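PDB 5YXT: reducing end xylose-releasing exo-oligoxylanase from Paenibacillus barengoltzii G22, which probably hydrolyses xylo-oligosaccharides, releasing xylose from their reducing ends, as a glycoside hydrolase of family 8. Local coordinates for residues W91-T94 against V95-Y99; L159-T162 against C163-G167. All coordinates share one frame; numbering follows the deposited sequence.

Interaction 1 of 2, residues W91-T94 against V95-Y99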
loop_
_atom_site.group_PDB
_atom_site.type_symbol
_atom_site.label_atom_id
_atom_site.label_comp_id
_atom_site.label_asym_id
_atom_site.label_seq_id
_atom_site.Cartn_x
_atom_site.Cartn_y
_atom_site.Cartn_z
ATOM N N TRP C 91 -41.403 -2.293 -17.766
ATOM C CA TRP C 91 -41.871 -1.003 -18.252
ATOM C C TRP C 91 -43.390 -0.973 -18.363
ATOM O O TRP C 91 -44.012 0.052 -18.083
ATOM C CB TRP C 91 -41.217 -0.684 -19.591
ATOM C CG TRP C 91 -41.634 0.644 -20.170
ATOM C CD1 TRP C 91 -42.179 0.858 -21.411
ATOM C CD2 TRP C 91 -41.548 1.936 -19.544
ATOM N NE1 TRP C 91 -42.435 2.193 -21.592
ATOM C CE2 TRP C 91 -42.061 2.878 -20.466
ATOM C CE3 TRP C 91 -41.099 2.385 -18.297
ATOM C CZ2 TRP C 91 -42.135 4.246 -20.179
ATOM C CZ3 TRP C 91 -41.168 3.749 -18.011
ATOM C CH2 TRP C 91 -41.690 4.662 -18.953
ATOM N N LYS C 92 -44.008 -2.101 -18.724
ATOM C CA LYS C 92 -45.465 -2.141 -18.838
ATOM C C LYS C 92 -46.130 -1.966 -17.481
ATOM O O LYS C 92 -47.068 -1.176 -17.338
ATOM C CB LYS C 92 -45.917 -3.453 -19.488
ATOM C CG LYS C 92 -47.417 -3.496 -19.844
ATOM C CD LYS C 92 -47.924 -2.145 -20.338
ATOM C CE LYS C 92 -49.086 -2.281 -21.317
ATOM N NZ LYS C 92 -49.701 -0.949 -21.634
ATOM N N TRP C 93 -45.667 -2.707 -16.472
ATOM C CA TRP C 93 -46.174 -2.514 -15.116
ATOM C C TRP C 93 -46.018 -1.063 -14.681
ATOM O O TRP C 93 -46.919 -0.482 -14.055
ATOM C CB TRP C 93 -45.422 -3.439 -14.156
ATOM C CG TRP C 93 -46.136 -3.817 -12.886
ATOM C CD1 TRP C 93 -46.803 -4.983 -12.641
ATOM C CD2 TRP C 93 -46.210 -3.054 -11.675
ATOM N NE1 TRP C 93 -47.306 -4.981 -11.359
ATOM C CE2 TRP C 93 -46.947 -3.809 -10.747
ATOM C CE3 TRP C 93 -45.742 -1.793 -11.292
ATOM C CZ2 TRP C 93 -47.218 -3.348 -9.459
ATOM C CZ3 TRP C 93 -46.003 -1.345 -10.017
ATOM C CH2 TRP C 93 -46.735 -2.121 -9.111
ATOM N N THR C 94 -44.870 -0.468 -15.017
ATOM C CA THR C 94 -44.555 0.888 -14.589
ATOM C C THR C 94 -45.544 1.892 -15.155
ATOM O O THR C 94 -46.096 2.719 -14.423
ATOM C CB THR C 94 -43.118 1.225 -14.994
ATOM O OG1 THR C 94 -42.219 0.331 -14.309
ATOM C CG2 THR C 94 -42.764 2.661 -14.630
ATOM N N VAL C 95 -45.805 1.814 -16.455
ATOM C CA VAL C 95 -46.723 2.768 -17.070
ATOM C C VAL C 95 -48.148 2.553 -16.567
ATOM O O VAL C 95 -48.901 3.515 -16.367
ATOM C CB VAL C 95 -46.631 2.662 -18.602
ATOM C CG1 VAL C 95 -47.663 3.581 -19.265
ATOM C CG2 VAL C 95 -45.210 3.008 -19.059
ATOM N N THR C 96 -48.536 1.299 -16.329
ATOM C CA THR C 96 -49.939 1.031 -16.029
ATOM C C THR C 96 -50.311 1.444 -14.612
ATOM O O THR C 96 -51.437 1.896 -14.383
ATOM C CB THR C 96 -50.266 -0.446 -16.245
ATOM O OG1 THR C 96 -49.515 -1.245 -15.328
ATOM C CG2 THR C 96 -49.944 -0.862 -17.653
ATOM N N TYR C 97 -49.386 1.327 -13.660
ATOM C CA TYR C 97 -49.699 1.533 -12.256
ATOM C C TYR C 97 -48.967 2.702 -11.621
ATOM O O TYR C 97 -49.462 3.258 -10.641
ATOM C CB TYR C 97 -49.373 0.266 -11.454
ATOM C CG TYR C 97 -50.225 -0.931 -11.808
ATOM C CD1 TYR C 97 -49.648 -2.088 -12.315
ATOM C CD2 TYR C 97 -51.602 -0.914 -11.608
ATOM C CE1 TYR C 97 -50.420 -3.191 -12.631
ATOM C CE2 TYR C 97 -52.386 -2.017 -11.925
ATOM C CZ TYR C 97 -51.786 -3.151 -12.432
ATOM O OH TYR C 97 -52.542 -4.252 -12.747
ATOM N N MET C 98 -47.799 3.080 -12.140
ATOM C CA MET C 98 -46.967 4.086 -11.494
ATOM C C MET C 98 -46.991 5.446 -12.179
ATOM O O MET C 98 -46.805 6.466 -11.503
ATOM C CB MET C 98 -45.520 3.586 -11.412
ATOM C CG MET C 98 -45.369 2.415 -10.449
ATOM S SD MET C 98 -43.672 1.850 -10.303
ATOM C CE MET C 98 -43.544 0.625 -11.523
ATOM N N TYR C 99 -47.213 5.494 -13.485
ATOM C CA TYR C 99 -47.246 6.773 -14.186
ATOM C C TYR C 99 -48.422 7.609 -13.695
ATOM O O TYR C 99 -49.559 7.132 -13.657
ATOM C CB TYR C 99 -47.341 6.559 -15.696
ATOM C CG TYR C 99 -47.322 7.845 -16.484
ATOM C CD1 TYR C 99 -46.163 8.601 -16.578
ATOM C CD2 TYR C 99 -48.459 8.301 -17.132
ATOM C CE1 TYR C 99 -46.132 9.778 -17.295
ATOM C CE2 TYR C 99 -48.441 9.479 -17.859
ATOM C CZ TYR C 99 -47.276 10.215 -17.933
ATOM O OH TYR C 99 -47.250 11.390 -18.648
#

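Interaction 2 of 2, residues L159-T162 against C163-G167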
loop_
_atom_site.group_PDB
_atom_site.type_symbol
_atom_site.label_atom_id
_atom_site.label_comp_id
_atom_site.label_asym_id
_atom_site.label_seq_id
_atom_site.Cartn_x
_atom_site.Cartn_y
_atom_site.Cartn_z
ATOM N N LEU C 159 -40.149 12.164 -20.929
ATOM C CA LEU C 159 -39.845 12.163 -19.502
ATOM C C LEU C 159 -38.813 13.239 -19.160
ATOM O O LEU C 159 -38.999 14.021 -18.217
ATOM C CB LEU C 159 -39.355 10.778 -19.093
ATOM C CG LEU C 159 -39.249 10.484 -17.605
ATOM C CD1 LEU C 159 -37.893 10.881 -17.048
ATOM C CD2 LEU C 159 -40.343 11.234 -16.897
ATOM N N LEU C 160 -37.715 13.285 -19.918
ATOM C CA LEU C 160 -36.648 14.245 -19.638
ATOM C C LEU C 160 -37.131 15.676 -19.786
ATOM O O LEU C 160 -36.653 16.564 -19.075
ATOM C CB LEU C 160 -35.472 13.997 -20.570
ATOM C CG LEU C 160 -34.729 12.696 -20.298
ATOM C CD1 LEU C 160 -33.690 12.492 -21.372
ATOM C CD2 LEU C 160 -34.092 12.738 -18.897
ATOM N N ARG C 161 -38.072 15.917 -20.706
ATOM C CA ARG C 161 -38.647 17.246 -20.858
ATOM C C ARG C 161 -39.423 17.650 -19.609
ATOM O O ARG C 161 -39.271 18.770 -19.110
ATOM C CB ARG C 161 -39.535 17.289 -22.104
ATOM C CG ARG C 161 -40.296 18.572 -22.206
ATOM C CD ARG C 161 -40.742 18.775 -23.626
ATOM N NE ARG C 161 -40.695 20.311 -23.770
ATOM C CZ ARG C 161 -39.576 21.091 -23.662
ATOM N NH1 ARG C 161 -39.610 22.404 -23.745
ATOM N NH2 ARG C 161 -38.373 20.590 -23.495
ATOM N N THR C 162 -40.261 16.749 -19.093
ATOM C CA THR C 162 -40.952 16.998 -17.831
ATOM C C THR C 162 -39.971 17.322 -16.707
ATOM O O THR C 162 -40.205 18.241 -15.912
ATOM C CB THR C 162 -41.788 15.770 -17.465
ATOM O OG1 THR C 162 -42.670 15.455 -18.546
ATOM C CG2 THR C 162 -42.596 16.020 -16.195
ATOM N N CYS C 163 -38.877 16.559 -16.616
ATOM C CA CYS C 163 -37.926 16.712 -15.516
ATOM C C CYS C 163 -37.340 18.117 -15.447
ATOM O O CYS C 163 -36.937 18.572 -14.370
ATOM C CB CYS C 163 -36.801 15.686 -15.667
ATOM S SG CYS C 163 -37.342 13.977 -15.288
ATOM N N LEU C 164 -37.253 18.804 -16.579
ATOM C CA LEU C 164 -36.676 20.139 -16.607
ATOM C C LEU C 164 -37.721 21.243 -16.612
ATOM O O LEU C 164 -37.472 22.319 -16.058
ATOM C CB LEU C 164 -35.775 20.291 -17.843
ATOM C CG LEU C 164 -34.548 19.365 -17.900
ATOM C CD1 LEU C 164 -33.570 19.797 -18.975
ATOM C CD2 LEU C 164 -33.830 19.283 -16.562
ATOM N N HIS C 165 -38.878 21.004 -17.220
ATOM C CA HIS C 165 -39.799 22.082 -17.551
ATOM C C HIS C 165 -41.071 22.099 -16.716
ATOM O O HIS C 165 -41.830 23.070 -16.809
ATOM C CB HIS C 165 -40.169 22.018 -19.039
ATOM C CG HIS C 165 -39.031 22.350 -19.950
ATOM N ND1 HIS C 165 -38.556 23.634 -20.109
ATOM C CD2 HIS C 165 -38.248 21.560 -20.723
ATOM C CE1 HIS C 165 -37.543 23.625 -20.959
ATOM N NE2 HIS C 165 -37.336 22.378 -21.349
ATOM N N LYS C 166 -41.323 21.074 -15.905
ATOM C CA LYS C 166 -42.525 21.074 -15.074
ATOM C C LYS C 166 -42.572 22.323 -14.203
ATOM O O LYS C 166 -41.551 22.788 -13.688
ATOM C CB LYS C 166 -42.578 19.816 -14.201
ATOM C CG LYS C 166 -43.835 19.693 -13.337
ATOM C CD LYS C 166 -45.101 19.970 -14.146
ATOM C CE LYS C 166 -45.365 18.898 -15.197
ATOM N NZ LYS C 166 -46.800 18.896 -15.619
ATOM N N GLY C 167 -43.772 22.874 -14.051
ATOM C CA GLY C 167 -43.961 24.081 -13.284
ATOM C C GLY C 167 -43.842 25.356 -14.080
ATOM O O GLY C 167 -44.164 26.426 -13.549
#

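Interaction 1 of 2, residues W91-T94 against V95-Y99
Trp93, Tyr97 and Met98 pack together in the C-terminal turns of helix 84-98, part of the (alpha/alpha)6 barrel of family 8 glycoside hydrolases. The Tyr97 ring turns an edge to the face of the Trp93 indole in a T-shaped pair: CD1 of Tyr97 comes within 3.6 Å of CE2 of Trp93, and the planes are inclined at 56°. Tyr97 CB lies over the six-membered ring of that indole as a CH-pi contact. Met98 SD lies in the indole plane, 5.2 Å from the centroid of the Trp93 six-membered ring, a Met-aromatic contact made at the edge. A bend about the last torsion of Met98 (chi3 -91°) places CE at the same edge, 3.3 Å from CE3 of Trp93, and beside Thr94 OG1, which is hydrogen-bonded to Ile90 O.

On another side of the helix, two residues earlier, CG2 of Val95 sits 3.6 Å from the centroid of the Trp91 six-membered ring, while Trp91 NE1 is hydrogen-bonded to Pro149 O. With CG1 of Val95 anti to the backbone N (chi1 176°), CG2 falls beside that N and faces back to Trp91.

The backbone widens into a pi-type turn near Thr94 O, which accepts both Met98 N at 2.9 Å and Tyr99 N at 3.1 Å, the second being an i to i+5 bond. Thr96 OG1 lies 3.0 Å from Trp93 O and 3.2 Å from Lys92 O, one proton serving either. The Trp93 indole is thus gripped by dispersion on face and rim, while paired acceptance at Thr94 O satisfies the amides of Met98 and Tyr99.

Interaction 2 of 2, residues L159-T162 against C163-G167
In the (alpha/alpha)6-barrel fold of family 8, the C-terminal turn of helix 152-165 brings Arg161 and His165 together, one turn apart on the same side of the helix. The guanidinium lies over one face of the imidazole, offset toward the rim, with the two planes 48° apart, so the groups are inclined and not stacked flat. Arg161 NH1 stands 3.3 Å above the plane of the His165 ring. CG of Arg161 is anti to its backbone N (chi1 172°), and a bend at chi3 folds the guanidinium across the ring. Both groups are also held by acids just before helix 214-231: Arg161 NH2 forms salt bridges with Glu212 and Asp213, and His165 NE2 is hydrogen-bonded to Asp213. These carboxylates probably offset the positive charge of the arginine beside the imidazole.

On another side of the helix Cys163 SG packs 3.6 Å from CD1 of Leu159. On a different side again, Thr162 and Lys166 run side by side, pointing the same way, with Thr162 CG2 nearest Lys166 CE.

The backbone bonding changes in character as the helix ends. Cys163 N gives Leu159 O a regular helical bond, whereas the Leu164 N bond to Leu160 O is long and weak. Arg161 O takes two donors: His165 N arrives nearly in line with the carbonyl, and Leu164 N sits well above its plane. Lys166, the first residue to leave helical backbone angles, still donates its N to Thr162 O at 3.0 Å.

Overall arrangement
Both are local contacts near the C-terminal ends of two helices, 84-98 and 152-165, with an i to i+5 bond in interaction 1, and they follow one another in series along the chain. Their centres lie 18 Å apart and their nearest atoms about 6 Å apart, so the two do not touch. Each lies well away from the middle of the chain, at about 19 and 20 Å from its centre. Interaction 1 faces helix 68-80 and strand 55-60, through Met71, Met75 and Met55, whereas interaction 2 meets helices 126-143 and 214-231. Aromatic packing marks the first; the second sets a guanidinium over an imidazole, both tied to acids just before helix 214-231. No other chain of the assembly touches either.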